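Local atomic coordinates of alpha-pyrone synthesis polyketide synthase-like Pks18 (Mycobacterium tuberculosis, PDB entry 1TED), a protein that probably extends medium- and long-chain acyl-CoA starters with malonyl-CoA, as a type III polyketide synthase, to make tri- and tetraketide alpha-pyrones. Residues V170-C175 with L266-N271; A197-I202 with L231-S236; G227-V232 with L348-I353; D258-G263 with P379-E384. One frame throughout, in Å; residues are numbered along the deposited sequence.

Contact 1. Residues V170-C175 with L266-N271; sequences VNFMGC and LGVNHN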
loop_
_atom_site.group_PDB
_atom_site.type_symbol
_atom_site.label_atom_id
_atom_site.label_comp_id
_atom_site.label_asym_id
_atom_site.label_seq_id
_atom_site.Cartn_x
_atom_site.Cartn_y
_atom_site.Cartn_z
ATOM N N VAL A 170 -2.620 1.572 -0.032
ATOM C CA VAL A 170 -2.540 0.268 -0.684
ATOM C C VAL A 170 -2.629 0.375 -2.198
ATOM O O VAL A 170 -3.707 0.603 -2.747
ATOM C CB VAL A 170 -3.674 -0.646 -0.203
ATOM C CG1 VAL A 170 -3.613 -1.982 -0.929
ATOM C CG2 VAL A 170 -3.565 -0.849 1.291
ATOM N N ASN A 171 -1.492 0.190 -2.860
ATOM C CA ASN A 171 -1.411 0.275 -4.307
ATOM C C ASN A 171 -1.141 -1.073 -4.976
ATOM O O ASN A 171 -0.541 -1.973 -4.379
ATOM C CB ASN A 171 -0.306 1.254 -4.717
ATOM C CG ASN A 171 -0.586 2.674 -4.273
ATOM O OD1 ASN A 171 -1.590 3.278 -4.659
ATOM N ND2 ASN A 171 0.305 3.220 -3.455
ATOM N N PHE A 172 -1.597 -1.188 -6.222
ATOM C CA PHE A 172 -1.405 -2.377 -7.049
ATOM C C PHE A 172 -1.871 -3.731 -6.529
ATOM O O PHE A 172 -1.275 -4.767 -6.850
ATOM C CB PHE A 172 0.062 -2.476 -7.490
ATOM C CG PHE A 172 0.320 -1.897 -8.857
ATOM C CD1 PHE A 172 -0.625 -1.080 -9.470
ATOM C CD2 PHE A 172 1.505 -2.172 -9.532
ATOM C CE1 PHE A 172 -0.396 -0.547 -10.739
ATOM C CE2 PHE A 172 1.745 -1.644 -10.798
ATOM C CZ PHE A 172 0.789 -0.829 -11.403
ATOM N N MET A 173 -2.926 -3.733 -5.720
ATOM C CA MET A 173 -3.473 -4.992 -5.254
ATOM C C MET A 173 -4.724 -5.233 -6.109
ATOM O O MET A 173 -5.546 -6.105 -5.827
ATOM C CB MET A 173 -3.774 -4.949 -3.748
ATOM C CG MET A 173 -2.493 -4.838 -2.924
ATOM S SD MET A 173 -2.583 -5.409 -1.230
ATOM C CE MET A 173 -2.176 -7.146 -1.461
ATOM N N GLY A 174 -4.843 -4.429 -7.161
ATOM C CA GLY A 174 -5.935 -4.555 -8.114
ATOM C C GLY A 174 -7.410 -4.544 -7.736
ATOM O O GLY A 174 -7.856 -3.831 -6.835
ATOM N N CYS A 175 -8.166 -5.358 -8.465
ATOM C CA CYS A 175 -9.611 -5.469 -8.303
ATOM C C CYS A 175 -10.062 -5.964 -6.942
ATOM O O CYS A 175 -11.209 -5.745 -6.557
ATOM C CB CYS A 175 -10.200 -6.380 -9.402
ATOM S SG CYS A 175 -9.961 -5.798 -11.109
ATOM N N LEU A 266 -0.125 -6.174 -13.561
ATOM C CA LEU A 266 -0.230 -4.723 -13.516
ATOM C C LEU A 266 1.158 -4.135 -13.707
ATOM O O LEU A 266 2.142 -4.670 -13.206
ATOM C CB LEU A 266 -0.815 -4.263 -12.175
ATOM C CG LEU A 266 -2.161 -4.890 -11.803
ATOM C CD1 LEU A 266 -2.665 -4.280 -10.489
ATOM C CD2 LEU A 266 -3.159 -4.662 -12.927
ATOM N N GLY A 267 1.235 -3.035 -14.441
ATOM C CA GLY A 267 2.526 -2.424 -14.681
ATOM C C GLY A 267 2.407 -0.950 -14.983
ATOM O O GLY A 267 1.308 -0.440 -15.195
ATOM N N VAL A 268 3.539 -0.262 -15.008
ATOM C CA VAL A 268 3.544 1.159 -15.291
ATOM C C VAL A 268 4.259 1.422 -16.615
ATOM O O VAL A 268 5.448 1.139 -16.741
ATOM C CB VAL A 268 4.271 1.945 -14.156
ATOM C CG1 VAL A 268 4.318 3.427 -14.496
ATOM C CG2 VAL A 268 3.561 1.725 -12.815
ATOM N N ASN A 269 3.538 1.939 -17.608
ATOM C CA ASN A 269 4.158 2.262 -18.888
ATOM C C ASN A 269 4.375 3.768 -18.985
ATOM O O ASN A 269 3.741 4.551 -18.271
ATOM C CB ASN A 269 3.296 1.824 -20.071
ATOM C CG ASN A 269 3.243 0.322 -20.240
ATOM O OD1 ASN A 269 4.225 -0.382 -19.992
ATOM N ND2 ASN A 269 2.091 -0.177 -20.686
ATOM N N HIS A 270 5.266 4.159 -19.891
ATOM C CA HIS A 270 5.607 5.563 -20.106
ATOM C C HIS A 270 4.391 6.420 -20.412
ATOM O O HIS A 270 4.405 7.625 -20.172
ATOM C CB HIS A 270 6.611 5.701 -21.251
ATOM C CG HIS A 270 6.053 5.348 -22.595
ATOM N ND1 HIS A 270 6.041 4.059 -23.083
ATOM C CD2 HIS A 270 5.480 6.119 -23.550
ATOM C CE1 HIS A 270 5.487 4.051 -24.283
ATOM N NE2 HIS A 270 5.137 5.288 -24.590
ATOM N N ASN A 271 3.348 5.797 -20.952
ATOM C CA ASN A 271 2.131 6.519 -21.288
ATOM C C ASN A 271 0.944 6.148 -20.414
ATOM O O ASN A 271 -0.201 6.430 -20.756
ATOM C CB ASN A 271 1.775 6.308 -22.764
ATOM C CG ASN A 271 1.684 4.831 -23.153
ATOM O OD1 ASN A 271 1.990 3.928 -22.357
ATOM N ND2 ASN A 271 1.266 4.583 -24.398
#
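Phe-172 and Leu-266 meet through a CH-pi interaction between the aromatic ring and the base of the leucine side chain. Leu-266 CB lies 3.8 Å from the centroid of the Phe-172 ring and 8° off its normal, over the middle of one face. The two side chains slide past each other in opposite directions, the ring reaching out over Leu-266 CB toward Gly-267 while the leucine reaches back toward the phenylalanine backbone. With CG anti to its own carbonyl carbon (chi1 -55°), Leu-266 brings CD1 to 3.9 Å from Phe-172 CD1.

Plain van der Waals packing extends the contact at both ends. At the tip of the ring, Phe-172 CZ is 3.8 Å from Gly-267 N and 4.0 Å from Val-268 CG2. At the other end, Leu-266 CD1 approaches Gly-174 N to 4.0 Å; that amide makes a weak hydrogen bond to Ser-143 OG. Phe-146 meets the Phe-172 ring edge-to-face, and Ile-147 of the second subunit also packs on Phe-172.

All the touching residues are buried, and dispersion rather than polar bonding joins the two segments. Leu-266 also touches a bound myristic acid, so the leucine has the fatty acid and the phenylalanine as neighbours, consistent with a greasy lining for an acyl-binding tunnel, with SG of Cys-175, the probable nucleophile, 7.1 Å from Leu-266 CD2.

Contact 2. Residues A197-I202 with L231-S236; sequences ALVVCI and LVIGAS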
loop_
_atom_site.group_PDB
_atom_site.type_symbol
_atom_site.label_atom_id
_atom_site.label_comp_id
_atom_site.label_asym_id
_atom_site.label_seq_id
_atom_site.Cartn_x
_atom_site.Cartn_y
_atom_site.Cartn_z
ATOM N N ALA A 197 -12.513 3.433 11.529
ATOM C CA ALA A 197 -11.580 3.488 10.423
ATOM C C ALA A 197 -12.345 3.859 9.169
ATOM O O ALA A 197 -13.511 3.459 8.992
ATOM C CB ALA A 197 -10.895 2.140 10.248
ATOM N N LEU A 198 -11.685 4.639 8.316
ATOM C CA LEU A 198 -12.261 5.080 7.058
ATOM C C LEU A 198 -11.494 4.397 5.930
ATOM O O LEU A 198 -10.261 4.498 5.857
ATOM C CB LEU A 198 -12.149 6.607 6.914
ATOM C CG LEU A 198 -12.581 7.211 5.566
ATOM C CD1 LEU A 198 -14.082 7.058 5.379
ATOM C CD2 LEU A 198 -12.217 8.684 5.508
ATOM N N VAL A 199 -12.223 3.682 5.075
ATOM C CA VAL A 199 -11.628 2.989 3.935
ATOM C C VAL A 199 -12.091 3.660 2.647
ATOM O O VAL A 199 -13.283 3.897 2.446
ATOM C CB VAL A 199 -12.015 1.488 3.916
ATOM C CG1 VAL A 199 -11.445 0.813 2.678
ATOM C CG2 VAL A 199 -11.458 0.813 5.138
ATOM N N VAL A 200 -11.143 3.971 1.773
ATOM C CA VAL A 200 -11.472 4.648 0.534
ATOM C C VAL A 200 -10.800 3.992 -0.665
ATOM O O VAL A 200 -9.577 3.858 -0.715
ATOM C CB VAL A 200 -11.064 6.158 0.613
ATOM C CG1 VAL A 200 -11.401 6.874 -0.672
ATOM C CG2 VAL A 200 -11.781 6.831 1.773
ATOM N N CYS A 201 -11.621 3.558 -1.617
ATOM C CA CYS A 201 -11.128 2.947 -2.838
ATOM C C CYS A 201 -11.493 3.930 -3.947
ATOM O O CYS A 201 -12.652 4.307 -4.098
ATOM C CB CYS A 201 -11.791 1.590 -3.058
ATOM S SG CYS A 201 -11.535 0.408 -1.704
ATOM N N ILE A 202 -10.495 4.364 -4.703
ATOM C CA ILE A 202 -10.709 5.331 -5.771
ATOM C C ILE A 202 -10.017 4.812 -7.021
ATOM O O ILE A 202 -8.818 4.533 -7.017
ATOM C CB ILE A 202 -10.130 6.720 -5.373
ATOM C CG1 ILE A 202 -10.185 7.685 -6.559
ATOM C CG2 ILE A 202 -8.708 6.561 -4.859
ATOM C CD1 ILE A 202 -11.553 8.294 -6.801
ATOM N N LEU A 231 -15.912 3.118 3.083
ATOM C CA LEU A 231 -16.552 2.362 4.154
ATOM C C LEU A 231 -16.103 2.962 5.480
ATOM O O LEU A 231 -14.975 3.432 5.597
ATOM C CB LEU A 231 -16.114 0.895 4.130
ATOM C CG LEU A 231 -16.283 0.080 2.856
ATOM C CD1 LEU A 231 -15.587 -1.260 3.052
ATOM C CD2 LEU A 231 -17.763 -0.112 2.544
ATOM N N VAL A 232 -16.988 2.962 6.465
ATOM C CA VAL A 232 -16.637 3.447 7.790
ATOM C C VAL A 232 -16.786 2.218 8.676
ATOM O O VAL A 232 -17.875 1.673 8.810
ATOM C CB VAL A 232 -17.578 4.574 8.280
ATOM C CG1 VAL A 232 -17.176 5.009 9.693
ATOM C CG2 VAL A 232 -17.506 5.759 7.328
ATOM N N ILE A 233 -15.675 1.786 9.260
ATOM C CA ILE A 233 -15.638 0.594 10.100
ATOM C C ILE A 233 -15.542 0.903 11.593
ATOM O O ILE A 233 -14.915 1.882 12.005
ATOM C CB ILE A 233 -14.424 -0.294 9.708
ATOM C CG1 ILE A 233 -14.312 -0.378 8.183
ATOM C CG2 ILE A 233 -14.550 -1.674 10.317
ATOM C CD1 ILE A 233 -15.573 -0.863 7.476
ATOM N N GLY A 234 -16.167 0.048 12.394
ATOM C CA GLY A 234 -16.132 0.202 13.833
ATOM C C GLY A 234 -16.239 -1.165 14.480
ATOM O O GLY A 234 -16.692 -2.119 13.850
ATOM N N ALA A 235 -15.807 -1.268 15.732
ATOM C CA ALA A 235 -15.870 -2.524 16.466
ATOM C C ALA A 235 -17.213 -2.562 17.173
ATOM O O ALA A 235 -17.738 -1.524 17.570
ATOM C CB ALA A 235 -14.734 -2.604 17.480
ATOM N N SER A 236 -17.772 -3.754 17.325
ATOM C CA SER A 236 -19.070 -3.897 17.973
ATOM C C SER A 236 -19.116 -5.160 18.824
ATOM O O SER A 236 -18.558 -6.194 18.441
ATOM C CB SER A 236 -20.168 -3.930 16.904
ATOM O OG SER A 236 -21.423 -4.271 17.459
#
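Ala-197 to Val-199 pair with Leu-231 to Ile-233 as adjacent antiparallel strands in the mixed sheet of the thiolase fold, their short axes 151° apart in direction. Ala-197 and Ile-233 form one hydrogen-bonded pair: Ile-233 N donates to Ala-197 O at 2.7 Å, while the return bond from Ala-197 N to Ile-233 O is 2.9 Å long, its donor tilted 22° from the carbonyl plane. Val-199 and Leu-231 form the next. Val-199 N reaches Leu-231 O at 2.8 Å in a nearly straight bond (176° at the hydrogen), and Leu-231 N gives an equally long bond to a lone pair of Val-199 O. Between them Leu-198 and Val-232 make a non-hydrogen-bonded pair, where Val-232 CA supplies a CA-H...O contact of 3.3 Å to Ala-197 O.

The side chains divide between the two faces. Leu-198 and Val-232 share one: the leucine CG is anti to the backbone N, and its CD1 packs 4.1 Å from Val-232 CG2. On the other face, Val-199 CB lies 4.1 Å from Leu-231 CB, and Ala-197 CB lies 4.3 Å from Ile-233 CB.

Strand 135-142 hydrogen-bonds to the far edge of strand 196-204 through Leu-198 and Val-200. Helix 102-125 packs against Val-232 on the Leu-198 face, while helix 177-191 covers Ala-197, Val-199 and Ile-233, and helix 349-361 reaches Leu-231 through Ile-353.

Contact 3. Residues G227-V232 with L348-I353; sequences GCAALV and LSVSLI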
loop_
_atom_site.group_PDB
_atom_site.type_symbol
_atom_site.label_atom_id
_atom_site.label_comp_id
_atom_site.label_asym_id
_atom_site.label_seq_id
_atom_site.Cartn_x
_atom_site.Cartn_y
_atom_site.Cartn_z
ATOM N N GLY A 227 -14.583 5.099 -10.701
ATOM C CA GLY A 227 -15.488 5.061 -9.568
ATOM C C GLY A 227 -14.817 5.246 -8.229
ATOM O O GLY A 227 -13.594 5.205 -8.121
ATOM N N CYS A 228 -15.625 5.458 -7.201
ATOM C CA CYS A 228 -15.104 5.639 -5.857
ATOM C C CYS A 228 -16.079 5.059 -4.844
ATOM O O CYS A 228 -17.290 5.050 -5.063
ATOM C CB CYS A 228 -14.884 7.128 -5.573
ATOM S SG CYS A 228 -14.132 7.472 -3.966
ATOM N N ALA A 229 -15.542 4.560 -3.741
ATOM C CA ALA A 229 -16.371 3.996 -2.693
ATOM C C ALA A 229 -15.630 4.110 -1.372
ATOM O O ALA A 229 -14.401 4.077 -1.331
ATOM C CB ALA A 229 -16.702 2.530 -2.990
ATOM N N ALA A 230 -16.390 4.243 -0.294
ATOM C CA ALA A 230 -15.801 4.379 1.022
ATOM C C ALA A 230 -16.600 3.589 2.048
ATOM O O ALA A 230 -17.804 3.402 1.900
ATOM C CB ALA A 230 -15.746 5.866 1.418
ATOM N N LEU A 231 -15.912 3.118 3.083
ATOM C CA LEU A 231 -16.552 2.362 4.154
ATOM C C LEU A 231 -16.103 2.962 5.480
ATOM O O LEU A 231 -14.975 3.432 5.597
ATOM C CB LEU A 231 -16.114 0.895 4.130
ATOM C CG LEU A 231 -16.283 0.080 2.856
ATOM C CD1 LEU A 231 -15.587 -1.260 3.052
ATOM C CD2 LEU A 231 -17.763 -0.112 2.544
ATOM N N VAL A 232 -16.988 2.962 6.465
ATOM C CA VAL A 232 -16.637 3.447 7.790
ATOM C C VAL A 232 -16.786 2.218 8.676
ATOM O O VAL A 232 -17.875 1.673 8.810
ATOM C CB VAL A 232 -17.578 4.574 8.280
ATOM C CG1 VAL A 232 -17.176 5.009 9.693
ATOM C CG2 VAL A 232 -17.506 5.759 7.328
ATOM N N LEU A 348 -12.482 -1.693 -10.939
ATOM C CA LEU A 348 -11.467 -2.312 -10.104
ATOM C C LEU A 348 -11.911 -2.510 -8.646
ATOM O O LEU A 348 -13.004 -3.026 -8.400
ATOM C CB LEU A 348 -10.179 -1.479 -10.196
ATOM C CG LEU A 348 -9.312 -1.713 -11.447
ATOM C CD1 LEU A 348 -10.169 -1.918 -12.668
ATOM C CD2 LEU A 348 -8.370 -0.551 -11.662
ATOM N N SER A 349 -11.074 -2.100 -7.692
ATOM C CA SER A 349 -11.373 -2.268 -6.269
ATOM C C SER A 349 -12.723 -1.739 -5.819
ATOM O O SER A 349 -13.330 -2.272 -4.900
ATOM C CB SER A 349 -10.282 -1.614 -5.420
ATOM O OG SER A 349 -10.140 -0.237 -5.725
ATOM N N VAL A 350 -13.192 -0.691 -6.480
ATOM C CA VAL A 350 -14.451 -0.052 -6.135
ATOM C C VAL A 350 -15.717 -0.881 -6.360
ATOM O O VAL A 350 -16.670 -0.787 -5.581
ATOM C CB VAL A 350 -14.600 1.259 -6.940
ATOM C CG1 VAL A 350 -15.955 1.887 -6.680
ATOM C CG2 VAL A 350 -13.467 2.213 -6.589
ATOM N N SER A 351 -15.718 -1.686 -7.422
ATOM C CA SER A 351 -16.886 -2.477 -7.805
ATOM C C SER A 351 -17.522 -3.361 -6.747
ATOM O O SER A 351 -18.745 -3.415 -6.623
ATOM C CB SER A 351 -16.556 -3.301 -9.043
ATOM O OG SER A 351 -16.227 -2.439 -10.119
ATOM N N LEU A 352 -16.705 -4.054 -5.975
ATOM C CA LEU A 352 -17.249 -4.915 -4.948
ATOM C C LEU A 352 -18.129 -4.098 -3.996
ATOM O O LEU A 352 -19.181 -4.558 -3.567
ATOM C CB LEU A 352 -16.096 -5.589 -4.196
ATOM C CG LEU A 352 -16.356 -6.951 -3.553
ATOM C CD1 LEU A 352 -17.084 -7.855 -4.529
ATOM C CD2 LEU A 352 -15.023 -7.570 -3.128
ATOM N N ILE A 353 -17.723 -2.871 -3.686
ATOM C CA ILE A 353 -18.514 -2.056 -2.764
ATOM C C ILE A 353 -19.811 -1.516 -3.381
ATOM O O ILE A 353 -20.796 -1.321 -2.674
ATOM C CB ILE A 353 -17.651 -0.919 -2.160
ATOM C CG1 ILE A 353 -16.517 -1.536 -1.334
ATOM C CG2 ILE A 353 -18.491 -0.036 -1.258
ATOM C CD1 ILE A 353 -15.461 -0.559 -0.899
#
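Helix segment 349-353 passes over strand 227-232 at 58°, with the short axes 7.3 Å apart at their closest and the Ala-229 and Val-350 CA atoms separated by 5.6 Å. Such a close approach suits a strand face made here of Gly-227 and Ala-229.

Val-350 presses both methyls onto the strand backbone. Its CG1, anti to the backbone N (chi1 176°), comes to 3.6 Å from Cys-228 N, and its CG2 lies 3.4 Å from Gly-227 O. One helical turn on, Ile-353 sits against the Ala-229 methyl: Ile-353 CG2 is 3.6 Å from Ala-229 CB, with Ile-353 CD1 also near it. The isoleucine then meets Leu-231 tip to tip, its CD1 being 4.0 Å from Leu-231 CD1. Between side chains the contact is apolar throughout.

Helix 349-361 packs on the Ala-229 and Leu-231 face of the sheet side by side with helix 177-191, as the buried helices of the thiolase fold do; helix 177-191 touches Leu-231 through Leu-182 and Ile-353 through Ala-178. Helix 102-125 covers the opposite face at Cys-228 and Val-232, and Cys-201 of the adjoining strand 196-204 packs on Val-350.

Contact 4. Residues D258-G263 with P379-E384; sequences DNTEDG and PGVTVE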
loop_
_atom_site.group_PDB
_atom_site.type_symbol
_atom_site.label_atom_id
_atom_site.label_comp_id
_atom_site.label_asym_id
_atom_site.label_seq_id
_atom_site.Cartn_x
_atom_site.Cartn_y
_atom_site.Cartn_z
ATOM N N ASP A 258 -2.051 -21.542 -7.068
ATOM C CA ASP A 258 -0.862 -22.149 -7.660
ATOM C C ASP A 258 -0.715 -21.982 -9.163
ATOM O O ASP A 258 -1.644 -22.247 -9.921
ATOM C CB ASP A 258 -0.836 -23.639 -7.334
ATOM C CG ASP A 258 -0.057 -23.941 -6.084
ATOM O OD1 ASP A 258 1.189 -23.831 -6.130
ATOM O OD2 ASP A 258 -0.684 -24.283 -5.057
ATOM N N ASN A 259 0.470 -21.556 -9.582
ATOM C CA ASN A 259 0.784 -21.366 -10.993
ATOM C C ASN A 259 -0.220 -20.504 -11.740
ATOM O O ASN A 259 -0.780 -20.928 -12.745
ATOM C CB ASN A 259 0.898 -22.724 -11.697
ATOM C CG ASN A 259 1.828 -23.679 -10.972
ATOM O OD1 ASN A 259 2.994 -23.355 -10.705
ATOM N ND2 ASN A 259 1.319 -24.868 -10.645
ATOM N N THR A 260 -0.446 -19.290 -11.254
ATOM C CA THR A 260 -1.379 -18.384 -11.918
ATOM C C THR A 260 -0.815 -16.968 -11.978
ATOM O O THR A 260 -1.542 -16.012 -12.249
ATOM C CB THR A 260 -2.745 -18.349 -11.191
ATOM O OG1 THR A 260 -2.557 -17.911 -9.842
ATOM C CG2 THR A 260 -3.394 -19.740 -11.194
ATOM N N GLU A 261 0.487 -16.838 -11.740
ATOM C CA GLU A 261 1.136 -15.529 -11.750
ATOM C C GLU A 261 0.833 -14.684 -12.976
ATOM O O GLU A 261 0.723 -13.463 -12.882
ATOM C CB GLU A 261 2.648 -15.677 -11.611
ATOM C CG GLU A 261 3.118 -15.889 -10.187
ATOM C CD GLU A 261 4.635 -15.826 -10.047
ATOM O OE1 GLU A 261 5.323 -16.809 -10.409
ATOM O OE2 GLU A 261 5.139 -14.778 -9.585
ATOM N N ASP A 262 0.686 -15.332 -14.124
ATOM C CA ASP A 262 0.428 -14.618 -15.367
ATOM C C ASP A 262 -1.024 -14.226 -15.533
ATOM O O ASP A 262 -1.399 -13.665 -16.562
ATOM C CB ASP A 262 0.848 -15.486 -16.557
ATOM C CG ASP A 262 -0.135 -16.616 -16.828
ATOM O OD1 ASP A 262 -0.683 -17.185 -15.862
ATOM O OD2 ASP A 262 -0.355 -16.941 -18.012
ATOM N N GLY A 263 -1.838 -14.516 -14.525
ATOM C CA GLY A 263 -3.258 -14.206 -14.609
ATOM C C GLY A 263 -3.623 -12.733 -14.686
ATOM O O GLY A 263 -4.296 -12.307 -15.630
ATOM N N PRO A 379 -3.822 -9.530 -8.278
ATOM C CA PRO A 379 -2.661 -10.057 -9.001
ATOM C C PRO A 379 -2.016 -11.257 -8.321
ATOM O O PRO A 379 -2.209 -11.495 -7.129
ATOM C CB PRO A 379 -1.733 -8.844 -9.110
ATOM C CG PRO A 379 -2.196 -7.932 -8.004
ATOM C CD PRO A 379 -3.678 -8.086 -8.028
ATOM N N GLY A 380 -1.254 -12.010 -9.110
ATOM C CA GLY A 380 -0.596 -13.221 -8.640
ATOM C C GLY A 380 -1.698 -14.245 -8.697
ATOM O O GLY A 380 -1.503 -15.464 -8.720
ATOM N N VAL A 381 -2.882 -13.655 -8.804
ATOM C CA VAL A 381 -4.169 -14.303 -8.808
ATOM C C VAL A 381 -4.327 -14.865 -7.425
ATOM O O VAL A 381 -3.855 -15.953 -7.079
ATOM C CB VAL A 381 -4.335 -15.370 -9.869
ATOM C CG1 VAL A 381 -5.716 -15.976 -9.718
ATOM C CG2 VAL A 381 -4.240 -14.748 -11.256
ATOM N N THR A 382 -4.972 -14.032 -6.624
ATOM C CA THR A 382 -5.270 -14.294 -5.238
ATOM C C THR A 382 -6.766 -14.101 -5.151
ATOM O O THR A 382 -7.299 -13.154 -5.727
ATOM C CB THR A 382 -4.598 -13.236 -4.340
ATOM O OG1 THR A 382 -3.193 -13.200 -4.620
ATOM C CG2 THR A 382 -4.840 -13.538 -2.859
ATOM N N VAL A 383 -7.449 -15.007 -4.463
ATOM C CA VAL A 383 -8.877 -14.852 -4.289
ATOM C C VAL A 383 -8.990 -14.105 -2.976
ATOM O O VAL A 383 -8.499 -14.565 -1.938
ATOM C CB VAL A 383 -9.614 -16.189 -4.161
ATOM C CG1 VAL A 383 -11.102 -15.915 -3.980
ATOM C CG2 VAL A 383 -9.366 -17.054 -5.404
ATOM N N GLU A 384 -9.626 -12.942 -3.031
ATOM C CA GLU A 384 -9.785 -12.105 -1.860
ATOM C C GLU A 384 -11.276 -11.999 -1.580
ATOM O O GLU A 384 -12.060 -11.741 -2.487
ATOM C CB GLU A 384 -9.185 -10.729 -2.161
ATOM C CG GLU A 384 -8.433 -10.108 -1.015
ATOM C CD GLU A 384 -7.141 -10.830 -0.707
ATOM O OE1 GLU A 384 -6.131 -10.581 -1.403
ATOM O OE2 GLU A 384 -7.144 -11.653 0.235
HETATM O O HOH W 1 0.575 -18.155 -8.606
HETATM O O HOH W 2 -1.303 -12.622 -11.535
#
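Thr-260 points its side chain at Val-381, the two crossing at about a right angle. Starting at the base, Thr-260 CB lies 3.6 Å from Val-381 CB. Its OG1, between the backbone N and the carbonyl carbon (chi1 60°), hydrogen-bonds to Leu-257 O, just ahead of the loop, and also lies 2.9 Å from Gly-380 O.

Val-381 answers with its CG2, packed 3.5 Å from Gly-263 CA. Gly-263 is held there by a type I turn, in which its N bonds to Thr-260 O at 2.7 Å. A water adds a bridge, accepting from Thr-260 N at 3.1 Å and donating weakly to Gly-380 O. Within 379-384, Thr-382 OG1 bonds to Pro-379 O at 3.2 Å.

Pro-379 and Gly-380 end an AFGPG sequence that corresponds to the GFGPG loop of chalcone synthases, and Val-381 and Thr-382 face Gly-378 as a G1 beta bulge between strands 370-378 and 382-390. The loop 258-263 follows strand 247-256, the other neighbour of strand 382-390, and leads into strand 264-269; from it Glu-261 makes a salt bridge to Lys-157 of the second subunit.

Overall arrangement
Contacts 2 and 3 share Leu-231 and Val-232 of strand 226-236, with centres 11 Å apart, and are further tied by a probable hydrogen bond from Cys-201 N to Ala-229 O (2.8 Å). Contact 3 brings the C-terminal family region against that sheet and reaches contact 1 where Cys-175 SG lies 3.9 Å from Leu-348 CA; Leu-348 and Leu-266 both touch the myristic acid. Contact 4 abuts contact 1, Pro-379 CG packing 3.5 Å from Phe-172 O. Cys-175, the probable nucleophile, belongs to contact 1, with the side chains of Val-350 and Val-381 about 9 Å and 10 Å from its own. Contacts 1 and 4 also meet the second subunit.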